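Local coordinates for actin-related protein 8 (Homo sapiens, PDB 4FO0) that binds ATP with low basal ATPase activity, cannot polymerize, and serves as a proposed core component of the INO80 chromatin remodeling complex, at residues Val231-Gly242 and Ile553-Leu564; Ile504-Met512 and Pro545-Ile553. All coordinates share one frame; numbering follows the deposited sequence.

Interaction 1 of 2, residues Val231-Gly242 and Ile553-Leu564; sequences VVHQESVCATYG and IAWKGGAVLACL
G242 and G557 meet, their CA atoms 3.5 Å apart, at a steep crossing of helices 235-242 and 553-563 (axes 6.5 Å apart, 81°). A side chain on G557 would run into C238 O, and one on G242 into I553 O. Bare glycine instead turns its CA-H onto each carbonyl, G557 CA lying 3.3 Å from C238 O. A239 and A554 extend this glycine- and alanine-lined crossing, which packs the helix following strand 229-234 of the actin fold onto helix 553-563; C238 drops as a knob among A554, G557, G558 and L561.

Farther along, L561, with CG anti to its backbone N (chi1 165°), sends CD1 to Y241 CE2, while L561 CD2 lies 3.5 Å from H233 CD2, in the ring plane. H233 ND1 also accepts from Q234 N, at 3.0 Å. With a leucine in place of H233, Q234 N would probably lose that acceptor and L561 CD2 the ring edge it packs against. On the looser, solvent side, L564 CD1 sits over one face of the Y241 ring, toward its rim, and V560 lies against Y241 CB. Apolar contacts and CA-H...O approaches hold the helices, so the crossing depends on small residues that let the backbones meet.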
loop_
_atom_site.group_PDB
_atom_site.type_symbol
_atom_site.label_atom_id
_atom_site.label_comp_id
_atom_site.label_asym_id
_atom_site.label_seq_id
_atom_site.Cartn_x
_atom_site.Cartn_y
_atom_site.Cartn_z
ATOM N N VAL A 231 17.369 2.083 14.201
ATOM C CA VAL A 231 17.861 2.683 12.975
ATOM C C VAL A 231 16.668 3.029 12.102
ATOM O O VAL A 231 15.807 2.189 11.824
ATOM C CB VAL A 231 18.758 1.731 12.183
ATOM C CG1 VAL A 231 19.048 2.330 10.824
ATOM C CG2 VAL A 231 20.045 1.443 12.947
ATOM N N VAL A 232 16.619 4.272 11.656
ATOM C CA VAL A 232 15.547 4.689 10.778
ATOM C C VAL A 232 16.069 4.754 9.353
ATOM O O VAL A 232 17.166 5.246 9.117
ATOM C CB VAL A 232 15.002 6.059 11.190
ATOM C CG1 VAL A 232 14.018 6.541 10.175
ATOM C CG2 VAL A 232 14.368 5.967 12.548
ATOM N N HIS A 233 15.297 4.241 8.404
ATOM C CA HIS A 233 15.666 4.392 7.009
ATOM C C HIS A 233 14.436 4.529 6.121
ATOM O O HIS A 233 13.331 4.159 6.510
ATOM C CB HIS A 233 16.520 3.215 6.557
ATOM C CG HIS A 233 17.640 3.605 5.646
ATOM N ND1 HIS A 233 17.609 4.751 4.880
ATOM C CD2 HIS A 233 18.831 3.010 5.394
ATOM C CE1 HIS A 233 18.730 4.840 4.185
ATOM N NE2 HIS A 233 19.486 3.796 4.479
ATOM N N GLN A 234 14.633 5.054 4.922
ATOM C CA GLN A 234 13.536 5.233 3.990
ATOM C C GLN A 234 13.168 3.927 3.325
ATOM O O GLN A 234 14.036 3.125 2.994
ATOM C CB GLN A 234 13.911 6.247 2.939
ATOM C CG GLN A 234 14.308 7.551 3.539
ATOM C CD GLN A 234 15.003 8.412 2.542
ATOM O OE1 GLN A 234 14.408 9.330 1.979
ATOM N NE2 GLN A 234 16.270 8.110 2.285
ATOM N N GLU A 235 11.872 3.726 3.120
ATOM C CA GLU A 235 11.391 2.474 2.579
ATOM C C GLU A 235 11.884 2.317 1.130
ATOM O O GLU A 235 12.065 1.203 0.641
ATOM C CB GLU A 235 9.856 2.370 2.714
ATOM C CG GLU A 235 9.055 3.326 1.816
ATOM C CD GLU A 235 7.629 3.642 2.322
ATOM O OE1 GLU A 235 7.112 4.733 1.980
ATOM O OE2 GLU A 235 7.016 2.818 3.039
ATOM N N SER A 236 12.131 3.431 0.454
ATOM C CA SER A 236 12.602 3.385 -0.930
ATOM C C SER A 236 14.026 2.819 -1.039
ATOM O O SER A 236 14.313 1.989 -1.900
ATOM C CB SER A 236 12.549 4.776 -1.551
ATOM O OG SER A 236 13.124 5.722 -0.667
ATOM N N VAL A 237 14.924 3.274 -0.171
ATOM C CA VAL A 237 16.278 2.766 -0.193
ATOM C C VAL A 237 16.272 1.295 0.203
ATOM O O VAL A 237 16.962 0.470 -0.410
ATOM C CB VAL A 237 17.191 3.549 0.749
ATOM C CG1 VAL A 237 18.562 2.917 0.775
ATOM C CG2 VAL A 237 17.262 4.992 0.327
ATOM N N CYS A 238 15.485 0.970 1.225
ATOM C CA CYS A 238 15.359 -0.413 1.665
ATOM C C CYS A 238 14.901 -1.322 0.532
ATOM O O CYS A 238 15.421 -2.422 0.354
ATOM C CB CYS A 238 14.432 -0.516 2.866
ATOM S SG CYS A 238 15.169 0.184 4.374
ATOM N N ALA A 239 13.936 -0.850 -0.244
ATOM C CA ALA A 239 13.482 -1.605 -1.394
ATOM C C ALA A 239 14.650 -1.973 -2.309
ATOM O O ALA A 239 14.708 -3.098 -2.802
ATOM C CB ALA A 239 12.433 -0.823 -2.164
ATOM N N THR A 240 15.564 -1.026 -2.548
ATOM C CA THR A 240 16.722 -1.291 -3.405
ATOM C C THR A 240 17.611 -2.386 -2.820
ATOM O O THR A 240 18.076 -3.251 -3.553
ATOM C CB THR A 240 17.560 -0.025 -3.704
ATOM O OG1 THR A 240 18.128 0.488 -2.494
ATOM C CG2 THR A 240 16.696 1.041 -4.345
ATOM N N TYR A 241 17.823 -2.345 -1.500
ATOM C CA TYR A 241 18.559 -3.381 -0.780
ATOM C C TYR A 241 17.925 -4.757 -0.915
ATOM O O TYR A 241 18.607 -5.747 -1.159
ATOM C CB TYR A 241 18.624 -3.056 0.711
ATOM C CG TYR A 241 19.462 -1.856 1.047
ATOM C CD1 TYR A 241 20.377 -1.338 0.133
ATOM C CD2 TYR A 241 19.347 -1.237 2.288
ATOM C CE1 TYR A 241 21.148 -0.231 0.453
ATOM C CE2 TYR A 241 20.109 -0.134 2.611
ATOM C CZ TYR A 241 21.008 0.363 1.692
ATOM O OH TYR A 241 21.762 1.460 2.037
ATOM N N GLY A 242 16.616 -4.824 -0.721
ATOM C CA GLY A 242 15.924 -6.097 -0.740
ATOM C C GLY A 242 15.936 -6.731 -2.114
ATOM O O GLY A 242 15.812 -7.944 -2.248
ATOM N N ILE A 553 9.491 -6.754 -0.443
ATOM C CA ILE A 553 10.821 -6.336 -0.858
ATOM C C ILE A 553 11.454 -5.328 0.111
ATOM O O ILE A 553 12.619 -5.473 0.505
ATOM C CB ILE A 553 10.822 -5.738 -2.283
ATOM C CG1 ILE A 553 10.079 -6.654 -3.251
ATOM C CG2 ILE A 553 12.246 -5.510 -2.763
ATOM C CD1 ILE A 553 10.497 -8.089 -3.141
ATOM N N ALA A 554 10.696 -4.304 0.490
ATOM C CA ALA A 554 11.252 -3.261 1.333
ATOM C C ALA A 554 11.531 -3.803 2.733
ATOM O O ALA A 554 12.609 -3.581 3.311
ATOM C CB ALA A 554 10.332 -2.082 1.387
ATOM N N TRP A 555 10.564 -4.523 3.283
ATOM C CA TRP A 555 10.786 -5.119 4.579
ATOM C C TRP A 555 12.043 -6.006 4.524
ATOM O O TRP A 555 12.910 -5.920 5.386
ATOM C CB TRP A 555 9.560 -5.908 5.070
ATOM C CG TRP A 555 9.812 -6.468 6.425
ATOM C CD1 TRP A 555 9.532 -5.875 7.631
ATOM C CD2 TRP A 555 10.472 -7.700 6.726
ATOM N NE1 TRP A 555 9.961 -6.677 8.659
ATOM C CE2 TRP A 555 10.545 -7.802 8.131
ATOM C CE3 TRP A 555 11.006 -8.731 5.945
ATOM C CZ2 TRP A 555 11.119 -8.901 8.767
ATOM C CZ3 TRP A 555 11.581 -9.814 6.577
ATOM C CH2 TRP A 555 11.632 -9.895 7.971
ATOM N N LYS A 556 12.161 -6.844 3.500
ATOM C CA LYS A 556 13.336 -7.702 3.392
ATOM C C LYS A 556 14.616 -6.879 3.325
ATOM O O LYS A 556 15.621 -7.221 3.952
ATOM C CB LYS A 556 13.209 -8.661 2.214
ATOM C CG LYS A 556 12.367 -9.864 2.582
ATOM C CD LYS A 556 12.112 -10.852 1.437
ATOM C CE LYS A 556 11.487 -12.135 2.019
ATOM N NZ LYS A 556 11.201 -13.211 1.038
ATOM N N GLY A 557 14.567 -5.781 2.584
ATOM C CA GLY A 557 15.674 -4.853 2.557
ATOM C C GLY A 557 16.045 -4.312 3.926
ATOM O O GLY A 557 17.208 -4.044 4.203
ATOM N N GLY A 558 15.048 -4.129 4.782
ATOM C CA GLY A 558 15.290 -3.643 6.129
ATOM C C GLY A 558 16.115 -4.637 6.925
ATOM O O GLY A 558 17.081 -4.270 7.601
ATOM N N ALA A 559 15.733 -5.905 6.843
ATOM C CA ALA A 559 16.491 -6.972 7.484
ATOM C C ALA A 559 17.925 -6.991 6.951
ATOM O O ALA A 559 18.892 -7.015 7.712
ATOM C CB ALA A 559 15.816 -8.302 7.246
ATOM N N VAL A 560 18.045 -6.967 5.631
ATOM C CA VAL A 560 19.337 -6.896 4.980
ATOM C C VAL A 560 20.164 -5.735 5.487
ATOM O O VAL A 560 21.376 -5.835 5.594
ATOM C CB VAL A 560 19.187 -6.730 3.469
ATOM C CG1 VAL A 560 20.472 -6.190 2.885
ATOM C CG2 VAL A 560 18.831 -8.056 2.845
ATOM N N LEU A 561 19.500 -4.628 5.783
ATOM C CA LEU A 561 20.176 -3.429 6.263
ATOM C C LEU A 561 20.839 -3.668 7.625
ATOM O O LEU A 561 21.829 -3.023 7.976
ATOM C CB LEU A 561 19.171 -2.272 6.352
ATOM C CG LEU A 561 19.610 -1.047 7.151
ATOM C CD1 LEU A 561 20.848 -0.476 6.524
ATOM C CD2 LEU A 561 18.503 -0.002 7.215
ATOM N N ALA A 562 20.287 -4.600 8.388
ATOM C CA ALA A 562 20.790 -4.890 9.728
ATOM C C ALA A 562 22.150 -5.592 9.688
ATOM O O ALA A 562 22.967 -5.430 10.589
ATOM C CB ALA A 562 19.770 -5.722 10.510
ATOM N N CYS A 563 22.373 -6.362 8.629
ATOM C CA CYS A 563 23.616 -7.090 8.416
ATOM C C CYS A 563 24.746 -6.204 7.891
ATOM O O CYS A 563 25.909 -6.578 7.972
ATOM C CB CYS A 563 23.385 -8.233 7.420
ATOM S SG CYS A 563 22.092 -9.429 7.873
ATOM N N LEU A 564 24.411 -5.042 7.341
ATOM C CA LEU A 564 25.426 -4.190 6.710
ATOM C C LEU A 564 26.450 -3.619 7.690
ATOM O O LEU A 564 26.144 -3.281 8.835
ATOM C CB LEU A 564 24.802 -3.052 5.901
ATOM C CG LEU A 564 23.865 -3.356 4.730
ATOM C CD1 LEU A 564 23.514 -2.055 4.016
ATOM C CD2 LEU A 564 24.459 -4.370 3.755
#

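Interaction 2 of 2, residues Ile504-Met512 and Pro545-Ile553; sequences ILVVGGGLM and PKDMDPRLI. With ATP (adenosine-5'-triphosphate), chain C.
Bends at chi3 bring M512 and R551 together: M512 runs extended to SD and then turns (chi3 49°), laying its CE over one face of the guanidinium, 3.7 Å above the plane and toward the rim, while R551 folds at chi3 (-58°) so that its NE points back to D549. There R551 NE reaches D549 OD1 at 2.9 Å in the guanidinium plane, using the syn lone pair of the oxygen. The same OD1 takes R551 N from above the carboxylate plane, which makes an Asx turn. This salt bridge, helped by a weak bond from R551 NH2 to OD2, fixes the rotation of the group on which the thioether rests.

M512 suits its place because a flexible, apolar chain can touch several surfaces at once. Its CB lies 3.6 Å from ATP C6, and its CG meets P550 CG at 3.8 Å. P550 in turn holds the glycine loop through its carbonyl: G508 N donates to P550 O at 2.8 Å (154°), arriving from above the carbonyl plane. Upstream, V507 CG2 packs against I553 CB and L505 against the ring of P545, so strand 503-507 is joined apolarly to the loop 545-552 and the start of helix 553-563.

Space explains two of the glycines. G508 has a positive phi at which a side chain would jam against the preceding carbonyl, and one on G509 would strike the ribose O4' of ATP. Instead G509 N donates to ATP O2A at 3.2 Å, while R551 CG lies alongside G509. R28 and K257 are among the other residues that bond the nucleotide. A strand running into a glycine-rich turn beside the ribose and adenine is the adenosine motif of the actin, Hsp70 and hexokinase superfamily.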
loop_
_atom_site.group_PDB
_atom_site.type_symbol
_atom_site.label_atom_id
_atom_site.label_comp_id
_atom_site.label_asym_id
_atom_site.label_seq_id
_atom_site.Cartn_x
_atom_site.Cartn_y
_atom_site.Cartn_z
ATOM N N ILE A 504 13.619 0.247 -13.816
ATOM C CA ILE A 504 12.490 0.697 -12.998
ATOM C C ILE A 504 11.931 -0.444 -12.144
ATOM O O ILE A 504 11.368 -1.421 -12.651
ATOM C CB ILE A 504 11.386 1.302 -13.858
ATOM C CG1 ILE A 504 11.954 2.475 -14.661
ATOM C CG2 ILE A 504 10.243 1.763 -12.991
ATOM C CD1 ILE A 504 11.377 2.602 -16.063
ATOM N N LEU A 505 12.116 -0.324 -10.839
ATOM C CA LEU A 505 11.664 -1.351 -9.914
ATOM C C LEU A 505 10.282 -1.007 -9.380
ATOM O O LEU A 505 10.035 0.119 -8.931
ATOM C CB LEU A 505 12.642 -1.463 -8.763
ATOM C CG LEU A 505 12.255 -2.411 -7.645
ATOM C CD1 LEU A 505 12.079 -3.811 -8.208
ATOM C CD2 LEU A 505 13.304 -2.354 -6.532
ATOM N N VAL A 506 9.370 -1.966 -9.448
ATOM C CA VAL A 506 8.029 -1.732 -8.928
ATOM C C VAL A 506 7.686 -2.615 -7.736
ATOM O O VAL A 506 7.690 -3.849 -7.805
ATOM C CB VAL A 506 6.953 -1.843 -10.002
ATOM C CG1 VAL A 506 5.585 -1.640 -9.367
ATOM C CG2 VAL A 506 7.203 -0.805 -11.067
ATOM N N VAL A 507 7.347 -1.949 -6.651
ATOM C CA VAL A 507 7.233 -2.591 -5.365
ATOM C C VAL A 507 5.859 -2.330 -4.683
ATOM O O VAL A 507 5.081 -1.467 -5.117
ATOM C CB VAL A 507 8.440 -2.147 -4.540
ATOM C CG1 VAL A 507 8.025 -1.377 -3.321
ATOM C CG2 VAL A 507 9.335 -3.329 -4.237
ATOM N N GLY A 508 5.541 -3.108 -3.649
ATOM C CA GLY A 508 4.255 -2.999 -2.985
ATOM C C GLY A 508 3.130 -3.748 -3.692
ATOM O O GLY A 508 3.325 -4.313 -4.754
ATOM N N GLY A 509 1.938 -3.743 -3.110
ATOM C CA GLY A 509 0.869 -4.589 -3.596
ATOM C C GLY A 509 0.039 -3.966 -4.696
ATOM O O GLY A 509 -0.581 -4.670 -5.493
ATOM N N GLY A 510 0.042 -2.638 -4.738
ATOM C CA GLY A 510 -0.900 -1.882 -5.548
ATOM C C GLY A 510 -0.878 -2.203 -7.031
ATOM O O GLY A 510 -1.886 -2.057 -7.705
ATOM N N LEU A 511 0.267 -2.624 -7.556
ATOM C CA LEU A 511 0.343 -2.895 -8.988
ATOM C C LEU A 511 0.572 -4.379 -9.266
ATOM O O LEU A 511 1.240 -4.746 -10.222
ATOM C CB LEU A 511 1.405 -2.020 -9.668
ATOM C CG LEU A 511 1.164 -1.686 -11.143
ATOM C CD1 LEU A 511 0.077 -0.622 -11.308
ATOM C CD2 LEU A 511 2.445 -1.228 -11.789
ATOM N N MET A 512 -0.023 -5.233 -8.440
ATOM C CA MET A 512 0.161 -6.666 -8.595
ATOM C C MET A 512 -0.775 -7.327 -9.611
ATOM O O MET A 512 -1.154 -8.482 -9.465
ATOM C CB MET A 512 0.139 -7.359 -7.232
ATOM C CG MET A 512 1.521 -7.363 -6.569
ATOM S SD MET A 512 1.598 -8.099 -4.925
ATOM C CE MET A 512 0.733 -9.650 -5.158
ATOM N N PRO A 545 11.417 -9.252 -8.451
ATOM C CA PRO A 545 12.856 -9.507 -8.406
ATOM C C PRO A 545 13.140 -10.708 -7.527
ATOM O O PRO A 545 12.598 -10.812 -6.435
ATOM C CB PRO A 545 13.412 -8.243 -7.759
ATOM C CG PRO A 545 12.281 -7.709 -6.952
ATOM C CD PRO A 545 11.049 -8.021 -7.738
ATOM N N LYS A 546 13.968 -11.619 -8.016
ATOM C CA LYS A 546 14.358 -12.778 -7.243
ATOM C C LYS A 546 13.109 -13.621 -7.140
ATOM O O LYS A 546 13.035 -14.573 -6.372
ATOM C CB LYS A 546 14.849 -12.370 -5.862
ATOM C CG LYS A 546 16.357 -12.232 -5.767
ATOM C CD LYS A 546 16.908 -11.426 -6.928
ATOM C CE LYS A 546 18.182 -10.698 -6.536
ATOM N NZ LYS A 546 18.814 -10.031 -7.707
ATOM N N ASP A 547 12.123 -13.243 -7.938
ATOM C CA ASP A 547 10.783 -13.789 -7.834
ATOM C C ASP A 547 10.159 -13.649 -6.451
ATOM O O ASP A 547 9.487 -14.566 -5.992
ATOM C CB ASP A 547 10.772 -15.255 -8.255
ATOM C CG ASP A 547 9.384 -15.846 -8.241
ATOM O OD1 ASP A 547 8.664 -15.703 -9.249
ATOM O OD2 ASP A 547 9.009 -16.451 -7.219
ATOM N N MET A 548 10.358 -12.516 -5.786
ATOM C CA MET A 548 9.760 -12.348 -4.458
ATOM C C MET A 548 8.419 -11.615 -4.502
ATOM O O MET A 548 7.984 -11.125 -5.548
ATOM C CB MET A 548 10.716 -11.645 -3.500
ATOM C CG MET A 548 12.139 -11.530 -4.026
ATOM S SD MET A 548 13.209 -10.535 -2.966
ATOM C CE MET A 548 13.351 -11.635 -1.556
ATOM N N ASP A 549 7.764 -11.578 -3.348
ATOM C CA ASP A 549 6.504 -10.874 -3.150
ATOM C C ASP A 549 6.820 -9.370 -3.143
ATOM O O ASP A 549 7.608 -8.904 -2.324
ATOM C CB ASP A 549 5.908 -11.336 -1.813
ATOM C CG ASP A 549 4.478 -10.864 -1.583
ATOM O OD1 ASP A 549 4.013 -9.935 -2.269
ATOM O OD2 ASP A 549 3.824 -11.417 -0.669
ATOM N N PRO A 550 6.234 -8.608 -4.082
ATOM C CA PRO A 550 6.503 -7.164 -4.154
ATOM C C PRO A 550 6.145 -6.447 -2.851
ATOM O O PRO A 550 6.705 -5.404 -2.511
ATOM C CB PRO A 550 5.583 -6.688 -5.281
ATOM C CG PRO A 550 5.274 -7.911 -6.081
ATOM C CD PRO A 550 5.339 -9.073 -5.158
ATOM N N ARG A 551 5.201 -7.009 -2.116
ATOM C CA ARG A 551 4.827 -6.423 -0.841
ATOM C C ARG A 551 5.918 -6.507 0.202
ATOM O O ARG A 551 5.931 -5.710 1.132
ATOM C CB ARG A 551 3.551 -7.066 -0.325
ATOM C CG ARG A 551 2.347 -6.602 -1.105
ATOM C CD ARG A 551 1.191 -7.499 -0.883
ATOM N NE ARG A 551 1.529 -8.855 -1.270
ATOM C CZ ARG A 551 0.669 -9.856 -1.248
ATOM N NH1 ARG A 551 -0.581 -9.643 -0.852
ATOM N NH2 ARG A 551 1.059 -11.063 -1.615
ATOM N N LEU A 552 6.835 -7.461 0.049
ATOM C CA LEU A 552 7.842 -7.724 1.083
ATOM C C LEU A 552 9.262 -7.246 0.774
ATOM O O LEU A 552 10.136 -7.330 1.638
ATOM C CB LEU A 552 7.879 -9.206 1.412
ATOM C CG LEU A 552 6.520 -9.822 1.729
ATOM C CD1 LEU A 552 6.657 -11.329 1.862
ATOM C CD2 LEU A 552 5.939 -9.218 2.994
ATOM N N ILE A 553 9.491 -6.754 -0.443
ATOM C CA ILE A 553 10.821 -6.336 -0.858
ATOM C C ILE A 553 11.454 -5.328 0.111
ATOM O O ILE A 553 12.619 -5.473 0.505
ATOM C CB ILE A 553 10.822 -5.738 -2.283
ATOM C CG1 ILE A 553 10.079 -6.654 -3.251
ATOM C CG2 ILE A 553 12.246 -5.510 -2.763
ATOM C CD1 ILE A 553 10.497 -8.089 -3.141
HETATM P PG ATP C . 0.538 2.284 1.572
HETATM O O1G ATP C . 1.873 1.852 1.029
HETATM O O2G ATP C . 0.573 2.915 2.943
HETATM O O3G ATP C . -0.351 3.029 0.599
HETATM P PB ATP C . 0.334 -0.533 2.257
HETATM O O1B ATP C . -0.665 -1.034 3.265
HETATM O O2B ATP C . 1.837 -0.553 2.492
HETATM O O3B ATP C . -0.236 0.903 1.812
HETATM P PA ATP C . 0.565 -2.689 0.402
HETATM O O1A ATP C . 0.196 -3.687 1.468
HETATM O O2A ATP C . 1.967 -2.587 -0.141
HETATM O O3A ATP C . 0.016 -1.260 0.861
HETATM O "O5'" ATP C . -0.413 -2.951 -0.832
HETATM C "C5'" ATP C . -1.800 -3.060 -0.553
HETATM C "C4'" ATP C . -2.550 -3.025 -1.861
HETATM O "O4'" ATP C . -2.075 -4.102 -2.655
HETATM C "C3'" ATP C . -4.045 -3.233 -1.692
HETATM O "O3'" ATP C . -4.756 -2.229 -2.424
HETATM C "C2'" ATP C . -4.298 -4.594 -2.292
HETATM O "O2'" ATP C . -5.578 -4.707 -2.896
HETATM C "C1'" ATP C . -3.203 -4.649 -3.327
HETATM N N9 ATP C . -3.001 -6.024 -3.805
HETATM C C8 ATP C . -2.557 -7.060 -3.079
HETATM N N7 ATP C . -2.503 -8.183 -3.833
HETATM C C5 ATP C . -2.915 -7.861 -5.065
HETATM C C6 ATP C . -3.108 -8.580 -6.333
HETATM N N6 ATP C . -2.819 -9.904 -6.407
HETATM N N1 ATP C . -3.571 -7.868 -7.395
HETATM C C2 ATP C . -3.857 -6.554 -7.316
HETATM N N3 ATP C . -3.712 -5.840 -6.179
HETATM C C4 ATP C . -3.251 -6.430 -5.046
#

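Interactions 1 and 2 have centres 14 Å apart and share I553, the residue at which the loop of interaction 2 becomes the helix of interaction 1. Along the chain the order is 231-242, 504-512, 545-553, 553-564, so interaction 2 lies between the two segments of interaction 1, and helix 553-563 returns to helix 235-243. That earlier helix leads from strand 229-234 of one sheet to strand 247-253 of the other, which pairs with 503-507. The contacts also touch directly, M548 packing on K556 and G242. As in actin, where the counterparts of helix 235-243 and loop 545-552 connect the two halves around the nucleotide cleft, this pairing is consistent with a hinge region bordering bound ATP.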